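Local coordinates for protein cephalosporin acylase (Bacillus halodurans, PDB 2NLZ) that probably hydrolyses or transfers amide-linked acyl groups, as a cephalosporin acylase-like member of the gamma-glutamyltranspeptidase family of Ntn hydrolases, at residues E62-G67 against P157-Y162; D71-V76 against H419-G424; L460-A465 against V523-T528; F509-I514 against G527-T532. The protein carries 1 engineered substitution. One frame throughout, in Å; residues are numbered along the deposited sequence.

Contact 1. Residues E62-G67 against P157-Y162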
loop_
_atom_site.group_PDB
_atom_site.type_symbol
_atom_site.label_atom_id
_atom_site.label_comp_id
_atom_site.label_asym_id
_atom_site.label_seq_id
_atom_site.Cartn_x
_atom_site.Cartn_y
_atom_site.Cartn_z
ATOM N N GLU D 62 25.298 14.300 -17.355
ATOM C CA GLU D 62 25.209 14.041 -15.914
ATOM C C GLU D 62 26.553 14.280 -15.203
ATOM O O GLU D 62 27.184 13.331 -14.740
ATOM C CB GLU D 62 24.719 12.614 -15.673
ATOM C CG GLU D 62 24.206 12.356 -14.278
ATOM C CD GLU D 62 23.649 10.955 -14.103
ATOM O OE1 GLU D 62 23.976 10.309 -13.089
ATOM O OE2 GLU D 62 22.884 10.500 -14.976
ATOM N N PRO D 63 26.983 15.555 -15.092
ATOM C CA PRO D 63 28.312 15.880 -14.559
ATOM C C PRO D 63 28.437 15.633 -13.061
ATOM O O PRO D 63 29.529 15.695 -12.507
ATOM C CB PRO D 63 28.462 17.377 -14.853
ATOM C CG PRO D 63 27.323 17.718 -15.770
ATOM C CD PRO D 63 26.239 16.772 -15.447
ATOM N N THR D 64 27.317 15.338 -12.423
ATOM C CA THR D 64 27.300 15.079 -11.005
ATOM C C THR D 64 27.776 13.676 -10.686
ATOM O O THR D 64 27.987 13.363 -9.532
ATOM C CB THR D 64 25.892 15.259 -10.428
ATOM O OG1 THR D 64 24.971 14.422 -11.134
ATOM C CG2 THR D 64 25.443 16.707 -10.545
ATOM N N SER D 65 27.953 12.835 -11.702
ATOM C CA SER D 65 28.278 11.421 -11.488
ATOM C C SER D 65 29.454 10.951 -12.332
ATOM O O SER D 65 29.742 9.756 -12.422
ATOM C CB SER D 65 27.062 10.555 -11.820
ATOM O OG SER D 65 26.011 10.789 -10.908
ATOM N N ASN D 66 30.158 11.898 -12.926
ATOM C CA ASN D 66 30.899 11.587 -14.111
ATOM C C ASN D 66 31.845 12.689 -14.503
ATOM O O ASN D 66 31.775 13.783 -13.960
ATOM C CB ASN D 66 29.885 11.435 -15.229
ATOM C CG ASN D 66 30.322 10.488 -16.244
ATOM O OD1 ASN D 66 29.817 10.488 -17.352
ATOM N ND2 ASN D 66 31.290 9.655 -15.889
ATOM N N GLY D 67 32.711 12.406 -15.471
ATOM C CA GLY D 67 33.561 13.421 -16.079
ATOM C C GLY D 67 34.433 12.842 -17.172
ATOM O O GLY D 67 34.527 11.626 -17.337
ATOM N N PRO D 157 15.077 18.170 -12.652
ATOM C CA PRO D 157 14.971 18.361 -11.196
ATOM C C PRO D 157 15.926 17.513 -10.353
ATOM O O PRO D 157 16.479 18.008 -9.367
ATOM C CB PRO D 157 13.535 17.936 -10.894
ATOM C CG PRO D 157 12.801 18.195 -12.131
ATOM C CD PRO D 157 13.751 17.961 -13.261
ATOM N N THR D 158 16.097 16.249 -10.735
ATOM C CA THR D 158 16.946 15.322 -9.995
ATOM C C THR D 158 18.413 15.731 -10.102
ATOM O O THR D 158 19.111 15.823 -9.086
ATOM C CB THR D 158 16.771 13.878 -10.497
ATOM O OG1 THR D 158 15.378 13.598 -10.643
ATOM C CG2 THR D 158 17.396 12.879 -9.527
ATOM N N LEU D 159 18.863 15.983 -11.331
ATOM C CA LEU D 159 20.209 16.473 -11.574
ATOM C C LEU D 159 20.422 17.804 -10.846
ATOM O O LEU D 159 21.480 18.025 -10.254
ATOM C CB LEU D 159 20.459 16.617 -13.074
ATOM C CG LEU D 159 21.830 17.110 -13.532
ATOM C CD1 LEU D 159 22.872 16.063 -13.264
ATOM C CD2 LEU D 159 21.791 17.438 -15.007
ATOM N N ALA D 160 19.397 18.659 -10.856
ATOM C CA ALA D 160 19.460 19.968 -10.196
ATOM C C ALA D 160 19.698 19.862 -8.698
ATOM O O ALA D 160 20.377 20.701 -8.117
ATOM C CB ALA D 160 18.202 20.760 -10.464
ATOM N N LYS D 161 19.130 18.830 -8.080
ATOM C CA LYS D 161 19.288 18.600 -6.653
ATOM C C LYS D 161 20.740 18.296 -6.282
ATOM O O LYS D 161 21.285 18.894 -5.355
ATOM C CB LYS D 161 18.391 17.447 -6.190
ATOM C CG LYS D 161 18.425 17.199 -4.675
ATOM C CD LYS D 161 18.405 15.701 -4.315
ATOM C CE LYS D 161 17.006 15.083 -4.418
ATOM N NZ LYS D 161 16.999 13.641 -4.020
ATOM N N TYR D 162 21.358 17.365 -7.006
ATOM C CA TYR D 162 22.713 16.934 -6.682
ATOM C C TYR D 162 23.752 17.961 -7.099
ATOM O O TYR D 162 24.815 18.047 -6.489
ATOM C CB TYR D 162 23.031 15.590 -7.323
ATOM C CG TYR D 162 22.276 14.431 -6.736
ATOM C CD1 TYR D 162 21.165 13.903 -7.387
ATOM C CD2 TYR D 162 22.673 13.854 -5.526
ATOM C CE1 TYR D 162 20.465 12.833 -6.855
ATOM C CE2 TYR D 162 21.978 12.779 -4.979
ATOM C CZ TYR D 162 20.875 12.277 -5.653
ATOM O OH TYR D 162 20.173 11.217 -5.134
#
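Leu159, on the first turn of helix 157-173, drives one methyl into the type I beta turn Glu62-Ser65 that follows helix 47-61. With CG anti to the backbone N (chi1 -179°), the side chain reaches out from the helix and puts CD1 where three residues of the turn meet. Thr64 comes closest: its OG1 lies 3.4 Å from Leu159 CD1, and its CG2 touches the same methyl at 3.8 Å. Glu62 offers only the aliphatic part of its extended chain, CG passing obliquely 4.1 Å from Leu159 CD1. The Pro63 ring crosses the leucine at about a right angle, with CD also 4.1 Å from CD1. Leu159, Glu62 and Pro63 are buried, and Tyr153 touches both Pro63 and Leu159; Thr64 and Tyr162 are partly open to solvent. On this looser side Thr64 CG2 rests 4.2 Å from Tyr162 CB, after which the tyrosine ring leads away from the turn and lies against Arg511. At the start of the helix, Pro157 and Thr158 face Tyr20 and Asn17 of the second subunit instead. The turn is closed by its own bond from Ser65 N to Glu62 O (3.2 Å). The Glu62 carboxylate looks elsewhere, OE1 to a salt bridge with Arg511 and OE2 to the hydroxyl of Ser29. Between turn and helix, therefore, methyls, methylenes and the Thr64 hydroxyl oxygen meet in van der Waals contact, while the charge of Glu62 is probably balanced by Arg511.

Contact 2. Residues D71-V76 against H419-G424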
loop_
_atom_site.group_PDB
_atom_site.type_symbol
_atom_site.label_atom_id
_atom_site.label_comp_id
_atom_site.label_asym_id
_atom_site.label_seq_id
_atom_site.Cartn_x
_atom_site.Cartn_y
_atom_site.Cartn_z
ATOM N N ASP D 71 37.685 7.337 -14.766
ATOM C CA ASP D 71 38.057 6.072 -15.406
ATOM C C ASP D 71 36.821 5.215 -15.677
ATOM O O ASP D 71 35.729 5.562 -15.225
ATOM C CB ASP D 71 39.237 5.314 -14.748
ATOM C CG ASP D 71 39.198 5.308 -13.253
ATOM O OD1 ASP D 71 40.295 5.270 -12.667
ATOM O OD2 ASP D 71 38.100 5.333 -12.665
ATOM N N ALA D 72 36.996 4.136 -16.443
ATOM C CA ALA D 72 35.875 3.332 -16.937
ATOM C C ALA D 72 36.129 1.829 -16.867
ATOM O O ALA D 72 37.258 1.395 -16.688
ATOM C CB ALA D 72 35.547 3.734 -18.366
ATOM N N PHE D 73 35.068 1.041 -17.010
ATOM C CA PHE D 73 35.167 -0.423 -17.084
ATOM C C PHE D 73 34.118 -0.958 -18.054
ATOM O O PHE D 73 33.033 -0.367 -18.201
ATOM C CB PHE D 73 34.935 -1.062 -15.713
ATOM C CG PHE D 73 36.130 -1.027 -14.796
ATOM C CD1 PHE D 73 36.991 -2.103 -14.720
ATOM C CD2 PHE D 73 36.362 0.069 -13.963
ATOM C CE1 PHE D 73 38.072 -2.081 -13.849
ATOM C CE2 PHE D 73 37.449 0.106 -13.093
ATOM C CZ PHE D 73 38.302 -0.973 -13.036
ATOM N N ALA D 74 34.422 -2.082 -18.705
ATOM C CA ALA D 74 33.467 -2.680 -19.649
ATOM C C ALA D 74 33.544 -4.190 -19.748
ATOM O O ALA D 74 34.629 -4.773 -19.709
ATOM C CB ALA D 74 33.599 -2.061 -21.035
ATOM N N LEU D 75 32.371 -4.809 -19.841
ATOM C CA LEU D 75 32.255 -6.185 -20.278
ATOM C C LEU D 75 31.527 -6.149 -21.607
ATOM O O LEU D 75 30.360 -5.757 -21.674
ATOM C CB LEU D 75 31.512 -7.054 -19.261
ATOM C CG LEU D 75 32.347 -7.656 -18.121
ATOM C CD1 LEU D 75 31.501 -8.469 -17.160
ATOM C CD2 LEU D 75 33.459 -8.515 -18.689
ATOM N N VAL D 76 32.226 -6.524 -22.671
ATOM C CA VAL D 76 31.639 -6.475 -24.009
ATOM C C VAL D 76 31.562 -7.868 -24.633
ATOM O O VAL D 76 32.547 -8.607 -24.667
ATOM C CB VAL D 76 32.360 -5.425 -24.928
ATOM C CG1 VAL D 76 33.847 -5.425 -24.678
ATOM C CG2 VAL D 76 32.081 -5.689 -26.385
ATOM N N HIS D 419 38.613 -0.703 -6.742
ATOM C CA HIS D 419 37.707 0.125 -7.539
ATOM C C HIS D 419 36.265 -0.310 -7.326
ATOM O O HIS D 419 35.972 -1.497 -7.362
ATOM C CB HIS D 419 38.071 0.016 -9.021
ATOM C CG HIS D 419 38.040 1.323 -9.745
ATOM N ND1 HIS D 419 36.868 1.910 -10.169
ATOM C CD2 HIS D 419 39.036 2.156 -10.123
ATOM C CE1 HIS D 419 37.144 3.048 -10.779
ATOM N NE2 HIS D 419 38.453 3.223 -10.763
ATOM N N THR D 420 35.373 0.655 -7.113
ATOM C CA THR D 420 33.971 0.358 -6.778
ATOM C C THR D 420 33.065 0.110 -7.980
ATOM O O THR D 420 32.087 -0.632 -7.891
ATOM C CB THR D 420 33.341 1.480 -5.938
ATOM O OG1 THR D 420 33.477 2.735 -6.627
ATOM C CG2 THR D 420 34.001 1.540 -4.564
ATOM N N ILE D 421 33.391 0.779 -9.079
ATOM C CA ILE D 421 32.748 0.620 -10.361
ATOM C C ILE D 421 32.823 -0.820 -10.861
ATOM O O ILE D 421 33.914 -1.362 -11.074
ATOM C CB ILE D 421 33.482 1.485 -11.358
ATOM C CG1 ILE D 421 33.032 2.924 -11.275
ATOM C CG2 ILE D 421 33.260 1.033 -12.780
ATOM C CD1 ILE D 421 33.764 3.703 -12.340
ATOM N N ILE D 422 31.669 -1.446 -11.054
ATOM C CA ILE D 422 31.627 -2.827 -11.533
ATOM C C ILE D 422 30.515 -3.105 -12.562
ATOM O O ILE D 422 29.326 -3.060 -12.247
ATOM C CB ILE D 422 31.579 -3.869 -10.352
ATOM C CG1 ILE D 422 30.325 -3.703 -9.472
ATOM C CG2 ILE D 422 32.861 -3.797 -9.496
ATOM C CD1 ILE D 422 30.065 -4.879 -8.532
ATOM N N PRO D 423 30.910 -3.387 -13.809
ATOM C CA PRO D 423 29.936 -3.763 -14.817
ATOM C C PRO D 423 29.747 -5.273 -14.799
ATOM O O PRO D 423 30.720 -6.033 -14.690
ATOM C CB PRO D 423 30.609 -3.339 -16.118
ATOM C CG PRO D 423 32.094 -3.450 -15.845
ATOM C CD PRO D 423 32.289 -3.379 -14.336
ATOM N N GLY D 424 28.503 -5.713 -14.900
ATOM C CA GLY D 424 28.223 -7.136 -14.806
ATOM C C GLY D 424 27.728 -7.700 -16.113
ATOM O O GLY D 424 27.172 -6.977 -16.936
#
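Phe73 points from strand 71-78 onto the segment that runs into strand 424-428, and from CB through CG, CD2, CE2 and CZ it meets a succession of partners. CB sits on the Pro423 ring, 3.7 Å from its CG. The phenyl CG then passes Ile421 CG2, and the next ring atom, CD2, presses on the same methyl at 3.5 Å; Ile421 O lies over one face of the ring, offset toward the rim. Farther out CE2 reaches the face of the His419 imidazole, 3.5 Å from ND1, and CZ ends 4.0 Å from His419 CG. The edge of the phenyl thus meets the face of the imidazole in a T-shaped stack, with centroids 5.0 Å apart and planes at 62°. Leu75, on the same face of the strand, lays CD1 3.6 Å from the Pro423 carbonyl O. The Asp71 carboxylate swings toward His419, and the two meet tip to tip. Asp71 OD2 lies at the imidazole edge and takes a weak, bent bond from His419 NE2, 2.9 Å long with an angle of 124° at the hydrogen; carboxylate and ring planes are 61° apart. Asp71 OD1 also receives weak bonds from Gln395 and the backbone N of Gly89. Strands 81-87 and 370-376 pair with the backbone of 71-78 along its two edges. The buried imidazole is thus packed by a phenyl edge over one face and weakly bonded by a carboxylate at its rim; the nearby negative charge may polarise its NE2-H and make protonation easier.

Contact 3. Residues L460-A465 against V523-T528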
loop_
_atom_site.group_PDB
_atom_site.type_symbol
_atom_site.label_atom_id
_atom_site.label_comp_id
_atom_site.label_asym_id
_atom_site.label_seq_id
_atom_site.Cartn_x
_atom_site.Cartn_y
_atom_site.Cartn_z
ATOM N N LEU D 460 12.054 -12.693 -11.907
ATOM C CA LEU D 460 11.539 -11.360 -12.174
ATOM C C LEU D 460 11.997 -10.903 -13.540
ATOM O O LEU D 460 13.117 -11.204 -13.954
ATOM C CB LEU D 460 12.031 -10.376 -11.111
ATOM C CG LEU D 460 11.146 -10.070 -9.904
ATOM C CD1 LEU D 460 10.031 -11.099 -9.711
ATOM C CD2 LEU D 460 12.005 -9.939 -8.661
ATOM N N ASN D 461 11.133 -10.180 -14.241
ATOM C CA ASN D 461 11.553 -9.508 -15.470
ATOM C C ASN D 461 12.525 -8.342 -15.182
ATOM O O ASN D 461 12.555 -7.848 -14.055
ATOM C CB ASN D 461 10.334 -9.087 -16.295
ATOM C CG ASN D 461 9.624 -7.893 -15.723
ATOM O OD1 ASN D 461 10.252 -6.896 -15.362
ATOM N ND2 ASN D 461 8.296 -7.962 -15.681
ATOM N N PRO D 462 13.329 -7.920 -16.188
ATOM C CA PRO D 462 14.355 -6.877 -16.005
ATOM C C PRO D 462 13.863 -5.643 -15.242
ATOM O O PRO D 462 14.555 -5.183 -14.329
ATOM C CB PRO D 462 14.741 -6.501 -17.442
ATOM C CG PRO D 462 13.735 -7.184 -18.331
ATOM C CD PRO D 462 13.328 -8.399 -17.580
ATOM N N GLN D 463 12.670 -5.149 -15.594
ATOM C CA GLN D 463 12.067 -3.992 -14.926
ATOM C C GLN D 463 11.625 -4.264 -13.478
ATOM O O GLN D 463 11.961 -3.502 -12.559
ATOM C CB GLN D 463 10.881 -3.464 -15.721
ATOM C CG GLN D 463 10.416 -2.115 -15.230
ATOM C CD GLN D 463 11.539 -1.099 -15.221
ATOM O OE1 GLN D 463 12.115 -0.780 -16.261
ATOM N NE2 GLN D 463 11.856 -0.585 -14.043
ATOM N N ALA D 464 10.856 -5.337 -13.283
ATOM C CA ALA D 464 10.498 -5.812 -11.949
ATOM C C ALA D 464 11.741 -6.021 -11.067
ATOM O O ALA D 464 11.729 -5.667 -9.892
ATOM C CB ALA D 464 9.698 -7.084 -12.055
ATOM N N ALA D 465 12.821 -6.561 -11.641
ATOM C CA ALA D 465 14.036 -6.825 -10.862
ATOM C C ALA D 465 14.602 -5.526 -10.327
ATOM O O ALA D 465 15.126 -5.479 -9.214
ATOM C CB ALA D 465 15.074 -7.551 -11.690
ATOM N N VAL D 523 15.055 -11.826 -29.102
ATOM C CA VAL D 523 14.345 -10.638 -28.642
ATOM C C VAL D 523 14.972 -10.029 -27.366
ATOM O O VAL D 523 15.311 -10.745 -26.412
ATOM C CB VAL D 523 12.799 -10.897 -28.522
ATOM C CG1 VAL D 523 12.467 -11.867 -27.389
ATOM C CG2 VAL D 523 12.024 -9.594 -28.375
ATOM N N LEU D 524 15.149 -8.707 -27.383
ATOM C CA LEU D 524 15.774 -7.975 -26.286
ATOM C C LEU D 524 14.729 -7.384 -25.345
ATOM O O LEU D 524 13.786 -6.729 -25.776
ATOM C CB LEU D 524 16.658 -6.846 -26.828
ATOM C CG LEU D 524 17.755 -7.169 -27.845
ATOM C CD1 LEU D 524 18.244 -5.877 -28.503
ATOM C CD2 LEU D 524 18.919 -7.929 -27.226
ATOM N N ALA D 525 14.920 -7.613 -24.052
ATOM C CA ALA D 525 14.003 -7.118 -23.035
ATOM C C ALA D 525 14.739 -6.234 -22.039
ATOM O O ALA D 525 15.698 -6.663 -21.390
ATOM C CB ALA D 525 13.319 -8.272 -22.330
ATOM N N GLY D 526 14.274 -4.997 -21.918
ATOM C CA GLY D 526 14.972 -4.010 -21.125
ATOM C C GLY D 526 14.224 -3.474 -19.932
ATOM O O GLY D 526 12.991 -3.348 -19.938
ATOM N N GLY D 527 15.004 -3.174 -18.900
ATOM C CA GLY D 527 14.529 -2.530 -17.690
ATOM C C GLY D 527 15.419 -1.341 -17.361
ATOM O O GLY D 527 16.643 -1.391 -17.562
ATOM N N THR D 528 14.810 -0.266 -16.864
ATOM C CA THR D 528 15.552 0.934 -16.484
ATOM C C THR D 528 15.231 1.325 -15.035
ATOM O O THR D 528 14.159 1.010 -14.525
ATOM C CB THR D 528 15.260 2.100 -17.474
ATOM O OG1 THR D 528 16.239 3.134 -17.329
ATOM C CG2 THR D 528 13.835 2.662 -17.299
#
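Gln463 and Pro462, the first residues of the short helix 462-467, give up most surface here, and they pack on Gly527 and Thr528 of strand 524-528. Gln463 sends its chain out with CG anti to the backbone N, then bends at chi2 (55°) so that its amide lies along the main chain of Thr528 and grips it twice. OE1 accepts from Thr528 N at 2.8 Å, the donor standing above the carbonyl plane. NE2 gives a hydrogen to Thr528 O, also at 2.8 Å and within the plane of the glutamine amide. These two bonds fix the rotation of the amide, and a further bond from NE2 to Asp467 steadies it. Pro462 packs beside this grip, its CB 3.6 Å from Gly527 N and its CG 4.2 Å from Ala525 CB. Gly527 has no side chain to hold the helix off, so its CA comes within 4.0 Å of Gln463 CA. Asn461 is the N-cap: its OD1 accepts from Ala464 N at 2.7 Å, closing the first turn. Residues of the second subunit also touch this region, Ser9 against Asn461, Pro11 against Ala464 and Ser14 against Gln463. The helix start therefore packs on strand 524-528, which runs between strands 19-21 and 512-517; Pro462 also rests on Ile514 and Trp516 of the latter.

Contact 4. Residues F509-I514 against G527-T532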
loop_
_atom_site.group_PDB
_atom_site.type_symbol
_atom_site.label_atom_id
_atom_site.label_comp_id
_atom_site.label_asym_id
_atom_site.label_seq_id
_atom_site.Cartn_x
_atom_site.Cartn_y
_atom_site.Cartn_z
ATOM N N PHE D 509 20.021 4.026 -2.873
ATOM C CA PHE D 509 20.038 2.584 -3.117
ATOM C C PHE D 509 20.423 2.216 -4.555
ATOM O O PHE D 509 20.152 1.110 -5.038
ATOM C CB PHE D 509 18.715 1.948 -2.678
ATOM C CG PHE D 509 18.514 1.966 -1.192
ATOM C CD1 PHE D 509 18.929 0.901 -0.414
ATOM C CD2 PHE D 509 17.922 3.061 -0.568
ATOM C CE1 PHE D 509 18.751 0.918 0.957
ATOM C CE2 PHE D 509 17.743 3.087 0.800
ATOM C CZ PHE D 509 18.160 2.018 1.566
ATOM N N GLY D 510 21.067 3.163 -5.228
ATOM C CA GLY D 510 21.638 2.915 -6.536
ATOM C C GLY D 510 20.705 3.056 -7.720
ATOM O O GLY D 510 19.498 3.216 -7.565
ATOM N N ARG D 511 21.296 2.992 -8.911
ATOM C CA ARG D 511 20.564 3.023 -10.174
ATOM C C ARG D 511 20.946 1.801 -11.002
ATOM O O ARG D 511 22.113 1.456 -11.117
ATOM C CB ARG D 511 20.851 4.327 -10.937
ATOM C CG ARG D 511 20.327 5.584 -10.219
ATOM C CD ARG D 511 21.008 6.863 -10.666
ATOM N NE ARG D 511 21.018 7.864 -9.602
ATOM C CZ ARG D 511 21.519 9.089 -9.726
ATOM N NH1 ARG D 511 22.054 9.478 -10.875
ATOM N NH2 ARG D 511 21.484 9.930 -8.704
ATOM N N GLY D 512 19.968 1.129 -11.577
ATOM C CA GLY D 512 20.282 -0.056 -12.352
ATOM C C GLY D 512 19.789 0.007 -13.776
ATOM O O GLY D 512 18.852 0.750 -14.086
ATOM N N GLN D 513 20.437 -0.756 -14.654
ATOM C CA GLN D 513 19.909 -1.005 -15.994
ATOM C C GLN D 513 20.153 -2.467 -16.345
ATOM O O GLN D 513 21.173 -3.056 -15.967
ATOM C CB GLN D 513 20.551 -0.112 -17.061
ATOM C CG GLN D 513 20.907 1.312 -16.632
ATOM C CD GLN D 513 19.714 2.231 -16.606
ATOM O OE1 GLN D 513 19.659 3.169 -15.803
ATOM N NE2 GLN D 513 18.747 1.971 -17.486
ATOM N N ILE D 514 19.203 -3.048 -17.070
ATOM C CA ILE D 514 19.276 -4.430 -17.483
ATOM C C ILE D 514 18.779 -4.526 -18.922
ATOM O O ILE D 514 17.769 -3.925 -19.278
ATOM C CB ILE D 514 18.413 -5.345 -16.558
ATOM C CG1 ILE D 514 19.064 -5.506 -15.175
ATOM C CG2 ILE D 514 18.200 -6.719 -17.174
ATOM C CD1 ILE D 514 18.150 -6.115 -14.106
ATOM N N GLY D 527 15.004 -3.174 -18.900
ATOM C CA GLY D 527 14.529 -2.530 -17.690
ATOM C C GLY D 527 15.419 -1.341 -17.361
ATOM O O GLY D 527 16.643 -1.391 -17.562
ATOM N N THR D 528 14.810 -0.266 -16.864
ATOM C CA THR D 528 15.552 0.934 -16.484
ATOM C C THR D 528 15.231 1.325 -15.035
ATOM O O THR D 528 14.159 1.010 -14.525
ATOM C CB THR D 528 15.260 2.100 -17.474
ATOM O OG1 THR D 528 16.239 3.134 -17.329
ATOM C CG2 THR D 528 13.835 2.662 -17.299
ATOM N N GLU D 529 16.175 1.994 -14.378
ATOM C CA GLU D 529 16.005 2.443 -12.994
ATOM C C GLU D 529 14.808 3.371 -12.803
ATOM O O GLU D 529 14.793 4.463 -13.344
ATOM C CB GLU D 529 17.271 3.166 -12.526
ATOM C CG GLU D 529 17.172 3.711 -11.121
ATOM C CD GLU D 529 16.853 2.630 -10.130
ATOM O OE1 GLU D 529 15.756 2.701 -9.532
ATOM O OE2 GLU D 529 17.681 1.701 -9.982
ATOM N N PRO D 530 13.798 2.937 -12.037
ATOM C CA PRO D 530 12.672 3.831 -11.799
ATOM C C PRO D 530 12.980 4.969 -10.810
ATOM O O PRO D 530 12.352 6.021 -10.887
ATOM C CB PRO D 530 11.593 2.896 -11.257
ATOM C CG PRO D 530 12.330 1.764 -10.657
ATOM C CD PRO D 530 13.610 1.620 -11.402
ATOM N N ARG D 531 13.954 4.784 -9.921
ATOM C CA ARG D 531 14.277 5.809 -8.919
ATOM C C ARG D 531 14.898 7.116 -9.452
ATOM O O ARG D 531 15.219 8.013 -8.669
ATOM C CB ARG D 531 15.170 5.223 -7.832
ATOM C CG ARG D 531 14.493 4.163 -7.011
ATOM C CD ARG D 531 15.509 3.302 -6.304
ATOM N NE ARG D 531 14.917 2.089 -5.740
ATOM C CZ ARG D 531 14.606 0.999 -6.439
ATOM N NH1 ARG D 531 14.805 0.957 -7.745
ATOM N NH2 ARG D 531 14.081 -0.047 -5.826
ATOM N N THR D 532 15.052 7.224 -10.769
ATOM C CA THR D 532 15.720 8.362 -11.379
ATOM C C THR D 532 15.153 8.660 -12.777
ATOM O O THR D 532 14.248 7.965 -13.242
ATOM C CB THR D 532 17.255 8.130 -11.423
ATOM O OG1 THR D 532 17.934 9.344 -11.759
ATOM C CG2 THR D 532 17.622 7.048 -12.425
HETATM O O HOH W 1 18.205 8.188 -7.862
HETATM O O HOH W 2 16.583 4.732 -15.452
#
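Both carboxylate oxygens of Glu529 are engaged. OE1 accepts from its own turn on two lone pairs, the syn one facing Arg531 NH1 in a salt bridge (2.7 Å) and the anti one facing Arg531 N (2.8 Å). OE2 uses its anti lone pair to take Gly512 N at 2.8 Å and also pairs with Arg470, so charge on both flanks probably keeps the acid ionised. Next come the strands, where Ile514 and Gly527 form an antiparallel hydrogen-bonded pair through Ile514 N to Gly527 O (3.1 Å) and Gly527 N to Ile514 O (2.9 Å). In the adjacent non-hydrogen-bonded pair, Gln513 and Thr528 lie side by side and Gln513 NE2 donates a hydrogen bond to Thr528 OG1 (2.8 Å). A water links Thr528 OG1 to Glu529 O. Outermost is packing: Arg511 crosses Glu529 at about a right angle, CB 3.7 Å from CG, and Arg511 CG meets Thr532 CG2 at 3.8 Å, with Thr532 OG1 over one guanidinium face; the tip of Arg511 goes on to Glu62. The hairpin of strands 512-517 and 524-528 continues through Gln513 into strand 431-438, and helix 462-467 covers Ile514.

Overall arrangement
Along the chain contacts 1 and 2 interlock, their segments alternating, and contacts 3 and 4 follow, ending on a common stretch. These last two share Gly527 and Thr528, with centres 11 Å apart: helix 462-467 packs on the hairpin 512-517/524-528. Contact 4 touches contact 1 through Arg511, which joins the hairpin to the turn after helix 47-61, centres 15 Å apart. Contact 2 stands nearest the chain's centre; apart from adjoining contact 1 in the sequence, it touches none of the others, about 7 Å from contact 4 at the nearest atoms. Contacts 1, 3 and 4 lie by the second subunit. Contacts 2, 3 and 4 reach the beta strands of a fold consistent with Ntn hydrolases.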